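Local coordinates for phosphoribosylglycinamide synthetase (Anaerococcus prevotii, PDB 4DIM), which probably binds ATP and a metal ion and acts as an ATP-dependent ligase of the ATP-grasp family, at residues G74-S86 / L276-L288. Sequence-based numbering, arbitrary orientation.
Sequences GAATCCLDTGIVS and LTGRVGANCLPEL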
ATOM      1  N   GLY A  74       7.241  -6.993  20.174  1.00 97.31           N
ATOM      2  CA  GLY A  74       7.107  -6.974  18.727  1.00 93.87           C
ATOM      3  C   GLY A  74       7.248  -5.588  18.127  1.00 96.58           C
ATOM      4  O   GLY A  74       7.400  -4.588  18.827  1.00 94.36           O
ATOM      5  N   ALA A  75       7.175  -5.525  16.802  1.00 95.18           N
ATOM      6  CA  ALA A  75       7.172  -4.257  16.078  1.00 92.95           C
ATOM      7  C   ALA A  75       6.315  -4.382  14.834  1.00 91.39           C
ATOM      8  O   ALA A  75       6.132  -5.467  14.271  1.00 85.02           O
ATOM      9  CB  ALA A  75       8.574  -3.789  15.726  1.00 94.56           C
ATOM     10  N   ALA A  76       5.716  -3.261  14.467  1.00 90.03           N
ATOM     11  CA  ALA A  76       4.834  -3.252  13.325  1.00 88.87           C
ATOM     12  C   ALA A  76       4.876  -1.923  12.623  1.00 93.70           C
ATOM     13  O   ALA A  76       5.288  -0.921  13.183  1.00 94.21           O
ATOM     14  CB  ALA A  76       3.421  -3.572  13.777  1.00 89.04           C
ATOM     15  N   THR A  77       4.530  -1.949  11.366  1.00 91.55           N
ATOM     16  CA  THR A  77       4.416  -0.763  10.524  1.00 91.19           C
ATOM     17  C   THR A  77       3.229  -1.038   9.707  1.00 96.16           C
ATOM     18  O   THR A  77       2.781  -2.180   9.646  1.00 95.05           O
ATOM     19  CB  THR A  77       5.689  -0.460   9.710  1.00 96.70           C
ATOM     20  OG1 THR A  77       5.609   0.881   9.186  1.00 98.74           O
ATOM     21  CG2 THR A  77       5.911  -1.429   8.581  1.00 92.56           C
ATOM     22  N   CYS A  78       2.663  -0.006   9.135  1.00 95.32           N
ATOM     23  CA  CYS A  78       1.477  -0.184   8.346  1.00 95.00           C
ATOM     24  C   CYS A  78       1.272   1.044   7.494  1.00 96.71           C
ATOM     25  O   CYS A  78       1.806   2.106   7.809  1.00 96.11           O
ATOM     26  CB  CYS A  78       0.281  -0.491   9.267  1.00 97.17           C
ATOM     27  SG  CYS A  78      -0.851   0.897   9.594  1.00102.83           S
ATOM     28  N   CYS A  79       0.659   0.839   6.324  1.00 93.34           N
ATOM     29  CA  CYS A  79       0.196   1.842   5.380  1.00 93.40           C
ATOM     30  C   CYS A  79       1.287   2.660   4.684  1.00 96.57           C
ATOM     31  O   CYS A  79       0.931   3.466   3.833  1.00 97.33           O
ATOM     32  CB  CYS A  79      -0.823   2.744   6.073  1.00 95.64           C
ATOM     33  SG  CYS A  79      -2.314   1.843   6.647  1.00100.63           S
ATOM     34  N   LEU A  80       2.594   2.425   4.950  1.00 92.42           N
ATOM     35  CA  LEU A  80       3.686   3.195   4.311  1.00 91.30           C
ATOM     36  C   LEU A  80       5.004   2.385   4.306  1.00 88.86           C
ATOM     37  O   LEU A  80       5.245   1.589   5.222  1.00 87.37           O
ATOM     38  CB  LEU A  80       3.863   4.528   5.087  1.00 93.47           C
ATOM     39  CG  LEU A  80       3.947   5.859   4.286  1.00101.96           C
ATOM     40  CD1 LEU A  80       2.753   6.082   3.318  1.00102.01           C
ATOM     41  CD2 LEU A  80       3.976   7.053   5.248  1.00106.47           C
ATOM     42  N   ASP A  81       5.866   2.624   3.301  1.00 82.75           N
ATOM     43  CA  ASP A  81       7.162   1.931   3.179  1.00 82.36           C
ATOM     44  C   ASP A  81       8.291   2.618   3.913  1.00 85.32           C
ATOM     45  O   ASP A  81       9.369   2.038   3.949  1.00 87.24           O
ATOM     46  CB  ASP A  81       7.591   1.802   1.693  1.00 84.84           C
ATOM     47  CG  ASP A  81       6.760   0.841   0.874  1.00 92.07           C
ATOM     48  OD1 ASP A  81       6.326  -0.195   1.432  1.00 89.73           O
ATOM     49  OD2 ASP A  81       6.458   1.168  -0.302  1.00100.78           O
ATOM     50  N   THR A  82       8.094   3.846   4.440  1.00 81.49           N
ATOM     51  CA  THR A  82       9.114   4.648   5.123  1.00 83.53           C
ATOM     52  C   THR A  82       9.971   3.801   6.083  1.00 89.50           C
ATOM     53  O   THR A  82      11.181   3.748   5.882  1.00 92.65           O
ATOM     54  CB  THR A  82       8.479   5.832   5.866  1.00 96.29           C
ATOM     55  OG1 THR A  82       7.508   6.461   5.017  1.00 98.90           O
ATOM     56  CG2 THR A  82       9.512   6.868   6.290  1.00100.56           C
ATOM     57  N   GLY A  83       9.335   3.039   6.974  1.00 83.21           N
ATOM     58  CA  GLY A  83      10.026   2.197   7.946  1.00 84.24           C
ATOM     59  C   GLY A  83       9.925   0.695   7.784  1.00 86.90           C
ATOM     60  O   GLY A  83      10.006  -0.035   8.776  1.00 87.16           O
ATOM     61  N   ILE A  84       9.855   0.218   6.540  1.00 83.29           N
ATOM     62  CA  ILE A  84       9.654  -1.196   6.238  1.00 82.76           C
ATOM     63  C   ILE A  84      10.951  -1.976   6.327  1.00 86.32           C
ATOM     64  O   ILE A  84      10.956  -3.128   6.752  1.00 86.14           O
ATOM     65  CB  ILE A  84       8.956  -1.376   4.850  1.00 86.67           C
ATOM     66  CG1 ILE A  84       8.394  -2.815   4.675  1.00 86.26           C
ATOM     67  CG2 ILE A  84       9.904  -1.036   3.654  1.00 92.01           C
ATOM     68  CD1 ILE A  84       7.598  -3.333   5.830  1.00 92.92           C
ATOM     69  N   VAL A  85      12.049  -1.366   5.944  1.00 85.30           N
ATOM     70  CA  VAL A  85      13.360  -1.997   6.078  1.00 87.07           C
ATOM     71  C   VAL A  85      13.759  -1.993   7.547  1.00 92.06           C
ATOM     72  O   VAL A  85      14.134  -3.029   8.074  1.00 92.74           O
ATOM     73  CB  VAL A  85      14.395  -1.285   5.201  1.00 91.75           C
ATOM     74  CG1 VAL A  85      15.812  -1.763   5.532  1.00 94.44           C
ATOM     75  CG2 VAL A  85      14.059  -1.522   3.733  1.00 90.44           C
ATOM     76  N   SER A  86      13.655  -0.833   8.212  1.00 90.22           N
ATOM     77  CA  SER A  86      13.981  -0.689   9.635  1.00 91.10           C
ATOM     78  C   SER A  86      13.207  -1.720  10.438  1.00 94.18           C
ATOM     79  O   SER A  86      13.830  -2.423  11.216  1.00 96.68           O
ATOM     80  CB  SER A  86      13.689   0.726  10.108  1.00 94.02           C
ATOM     81  OG  SER A  86      14.057   1.644   9.092  1.00 99.21           O
ATOM     82  N   LEU A 276       5.241  -4.903  -4.903  1.00 79.35           N
ATOM     83  CA  LEU A 276       4.866  -5.788  -3.802  1.00 79.13           C
ATOM     84  C   LEU A 276       5.634  -5.385  -2.538  1.00 83.31           C
ATOM     85  O   LEU A 276       6.861  -5.400  -2.544  1.00 83.80           O
ATOM     86  CB  LEU A 276       5.163  -7.246  -4.169  1.00 80.86           C
ATOM     87  CG  LEU A 276       4.457  -8.277  -3.258  1.00 88.35           C
ATOM     88  CD1 LEU A 276       3.806  -9.435  -4.059  1.00 89.82           C
ATOM     89  CD2 LEU A 276       5.376  -8.840  -2.217  1.00 93.10           C
ATOM     90  N   THR A 277       4.933  -5.061  -1.447  1.00 78.89           N
ATOM     91  CA  THR A 277       5.597  -4.672  -0.190  1.00 78.19           C
ATOM     92  C   THR A 277       5.030  -5.524   0.980  1.00 80.09           C
ATOM     93  O   THR A 277       3.862  -5.844   0.980  1.00 80.92           O
ATOM     94  CB  THR A 277       5.511  -3.152   0.007  1.00 81.64           C
ATOM     95  OG1 THR A 277       5.912  -2.784   1.314  1.00 87.63           O
ATOM     96  CG2 THR A 277       4.170  -2.600  -0.225  1.00 81.77           C
ATOM     97  N   GLY A 278       5.860  -5.873   1.962  1.00 76.54           N
ATOM     98  CA  GLY A 278       5.441  -6.651   3.125  1.00 76.38           C
ATOM     99  C   GLY A 278       4.788  -5.852   4.236  1.00 81.68           C
ATOM    100  O   GLY A 278       5.140  -6.008   5.402  1.00 84.54           O
ATOM    101  N   ARG A 279       3.819  -4.998   3.893  1.00 76.92           N
ATOM    102  CA  ARG A 279       2.979  -4.292   4.849  1.00 75.61           C
ATOM    103  C   ARG A 279       1.570  -4.013   4.202  1.00 77.52           C
ATOM    104  O   ARG A 279       1.364  -4.135   2.987  1.00 74.09           O
ATOM    105  CB  ARG A 279       3.642  -3.030   5.413  1.00 76.42           C
ATOM    106  CG  ARG A 279       4.218  -2.051   4.408  1.00 85.04           C
ATOM    107  CD  ARG A 279       3.173  -1.126   3.874  1.00 78.59           C
ATOM    108  NE  ARG A 279       3.635  -0.411   2.682  1.00 87.07           N
ATOM    109  CZ  ARG A 279       2.844   0.270   1.855  1.00 89.57           C
ATOM    110  NH1 ARG A 279       3.348   0.884   0.801  1.00 85.38           N
ATOM    111  NH2 ARG A 279       1.545   0.333   2.070  1.00 75.46           N
ATOM    112  N   VAL A 280       0.611  -3.708   5.055  1.00 73.11           N
ATOM    113  CA  VAL A 280      -0.746  -3.439   4.633  1.00 70.53           C
ATOM    114  C   VAL A 280      -0.825  -2.152   3.844  1.00 72.56           C
ATOM    115  O   VAL A 280      -0.166  -1.193   4.168  1.00 71.10           O
ATOM    116  CB  VAL A 280      -1.700  -3.406   5.856  1.00 74.11           C
ATOM    117  CG1 VAL A 280      -1.470  -2.159   6.722  1.00 71.91           C
ATOM    118  CG2 VAL A 280      -3.150  -3.512   5.414  1.00 73.70           C
ATOM    119  N   GLY A 281      -1.718  -2.113   2.872  1.00 70.98           N
ATOM    120  CA  GLY A 281      -1.907  -0.939   2.037  1.00 70.26           C
ATOM    121  C   GLY A 281      -2.542   0.223   2.747  1.00 75.42           C
ATOM    122  O   GLY A 281      -3.100   0.070   3.823  1.00 75.26           O
ATOM    123  N   ALA A 282      -2.425   1.413   2.163  1.00 75.19           N
ATOM    124  CA  ALA A 282      -2.986   2.622   2.775  1.00 74.25           C
ATOM    125  C   ALA A 282      -4.361   2.869   2.247  1.00 78.30           C
ATOM    126  O   ALA A 282      -4.912   2.008   1.592  1.00 78.93           O
ATOM    127  CB  ALA A 282      -2.095   3.809   2.475  1.00 74.92           C
ATOM    128  N   ASN A 283      -4.924   4.034   2.568  1.00 76.78           N
ATOM    129  CA  ASN A 283      -6.143   4.585   2.008  1.00 77.80           C
ATOM    130  C   ASN A 283      -7.350   3.728   2.213  1.00 83.40           C
ATOM    131  O   ASN A 283      -8.126   3.519   1.281  1.00 84.47           O
ATOM    132  CB  ASN A 283      -5.926   4.845   0.512  1.00 78.87           C
ATOM    133  CG  ASN A 283      -4.671   5.616   0.236  1.00100.44           C
ATOM    134  OD1 ASN A 283      -3.829   5.206  -0.577  1.00102.09           O
ATOM    135  ND2 ASN A 283      -4.493   6.723   0.937  1.00 89.61           N
ATOM    136  N   CYS A 284      -7.506   3.252   3.450  1.00 80.27           N
ATOM    137  CA  CYS A 284      -8.608   2.431   3.946  1.00 79.34           C
ATOM    138  C   CYS A 284      -8.598   1.006   3.434  1.00 75.34           C
ATOM    139  O   CYS A 284      -9.563   0.274   3.674  1.00 75.29           O
ATOM    140  CB  CYS A 284      -9.946   3.109   3.689  1.00 82.02           C
ATOM    141  SG  CYS A 284      -9.998   4.817   4.294  1.00 88.30           S
ATOM    142  N   LEU A 285      -7.503   0.544   2.865  1.00 67.33           N
ATOM    143  CA  LEU A 285      -7.482  -0.857   2.457  1.00 66.22           C
ATOM    144  C   LEU A 285      -7.598  -1.830   3.661  1.00 73.24           C
ATOM    145  O   LEU A 285      -8.315  -2.804   3.521  1.00 75.85           O
ATOM    146  CB  LEU A 285      -6.282  -1.185   1.598  1.00 64.68           C
ATOM    147  CG  LEU A 285      -6.390  -0.575   0.192  1.00 68.33           C
ATOM    148  CD1 LEU A 285      -5.067  -0.480  -0.489  1.00 68.44           C
ATOM    149  CD2 LEU A 285      -7.280  -1.430  -0.717  1.00 71.14           C
ATOM    150  N   PRO A 286      -7.082  -1.584   4.877  1.00 70.03           N
ATOM    151  CA  PRO A 286      -7.337  -2.552   5.972  1.00 70.83           C
ATOM    152  C   PRO A 286      -8.809  -2.599   6.380  1.00 74.00           C
ATOM    153  O   PRO A 286      -9.344  -3.642   6.712  1.00 72.70           O
ATOM    154  CB  PRO A 286      -6.458  -2.044   7.114  1.00 72.41           C
ATOM    155  CG  PRO A 286      -5.554  -1.030   6.497  1.00 73.95           C
ATOM    156  CD  PRO A 286      -6.220  -0.482   5.324  1.00 69.56           C
ATOM    157  N   GLU A 287      -9.467  -1.454   6.278  1.00 72.96           N
ATOM    158  CA  GLU A 287     -10.896  -1.310   6.514  1.00 72.57           C
ATOM    159  C   GLU A 287     -11.679  -2.085   5.439  1.00 75.34           C
ATOM    160  O   GLU A 287     -12.668  -2.712   5.789  1.00 80.07           O
ATOM    161  CB  GLU A 287     -11.298   0.183   6.533  1.00 74.24           C
ATOM    162  CG  GLU A 287     -10.841   0.944   7.773  1.00 75.64           C
ATOM    163  CD  GLU A 287      -9.384   1.338   7.928  1.00 97.82           C
ATOM    164  OE1 GLU A 287      -8.641   1.281   6.925  1.00 87.79           O
ATOM    165  OE2 GLU A 287      -8.987   1.726   9.053  1.00 99.91           O
ATOM    166  N   LEU A 288     -11.223  -2.125   4.175  1.00 67.38           N
ATOM    167  CA  LEU A 288     -11.898  -2.932   3.151  1.00 67.78           C
ATOM    168  C   LEU A 288     -11.635  -4.426   3.287  1.00 73.82           C
ATOM    169  O   LEU A 288     -12.519  -5.234   2.930  1.00 72.43           O
ATOM    170  CB  LEU A 288     -11.542  -2.487   1.738  1.00 67.78           C
ATOM    171  CG  LEU A 288     -11.983  -1.058   1.351  1.00 70.85           C
ATOM    172  CD1 LEU A 288     -11.447  -0.718   0.075  1.00 70.92           C
ATOM    173  CD2 LEU A 288     -13.478  -0.906   1.324  1.00 74.21           C
TER
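Thr77 and Cys78 open the contact, the methyl CG2 of Thr77 lying beside CB of Arg279 and, more closely, CB of Cys78 against CG1 of Val280, 3.5 Å away. Cys79 then joins the two backbones: its N reaches Val280 O in a weak, bent hydrogen bond of 3.1 Å, while its CB rests on Ala282 CB at 4.0 Å and its SG makes looser apolar contacts with Val280 CG1 and Pro286 CG. The peptides of Cys79 and Leu80 lie over one face of the Arg279 guanidinium; Thr277 CG2 lies above the opposite face, toward its rim. Asp81 supplies the negative charge. Its OD1 takes two firm bonds, from Thr277 OG1 at 2.6 Å on the syn side and from Arg279 NE at 3.0 Å. OD1 lies almost in the guanidinium plane, whereas NE meets the carboxylate from above its plane, the two planes being 63° apart; weaker bonds from NH1 complete the salt bridge. Arg279 reaches this place by a bend at chi2 (84°), and a further bond within its own segment, from NH2 to Val280 O (3.1 Å), helps fix the rotation of its flat end. A leucine in place of Arg279 would probably leave the Asp81 carboxylate without its countercharge and Val280 O without its side-chain donor. Last comes Ile84, whose CD1 packs on Arg279 CG at 3.9 Å, beside the inverse gamma turn centred on Gly278. The contact thus illustrates how loops can join two domains: one follows the edge strand of the N-terminal parallel sheet and leads into helix 84-94, the other connects edge strand 270-277 of the large antiparallel sheet to helix 285-293, and helix 297-305 touches both segments through Ala76, Val280 and Pro286.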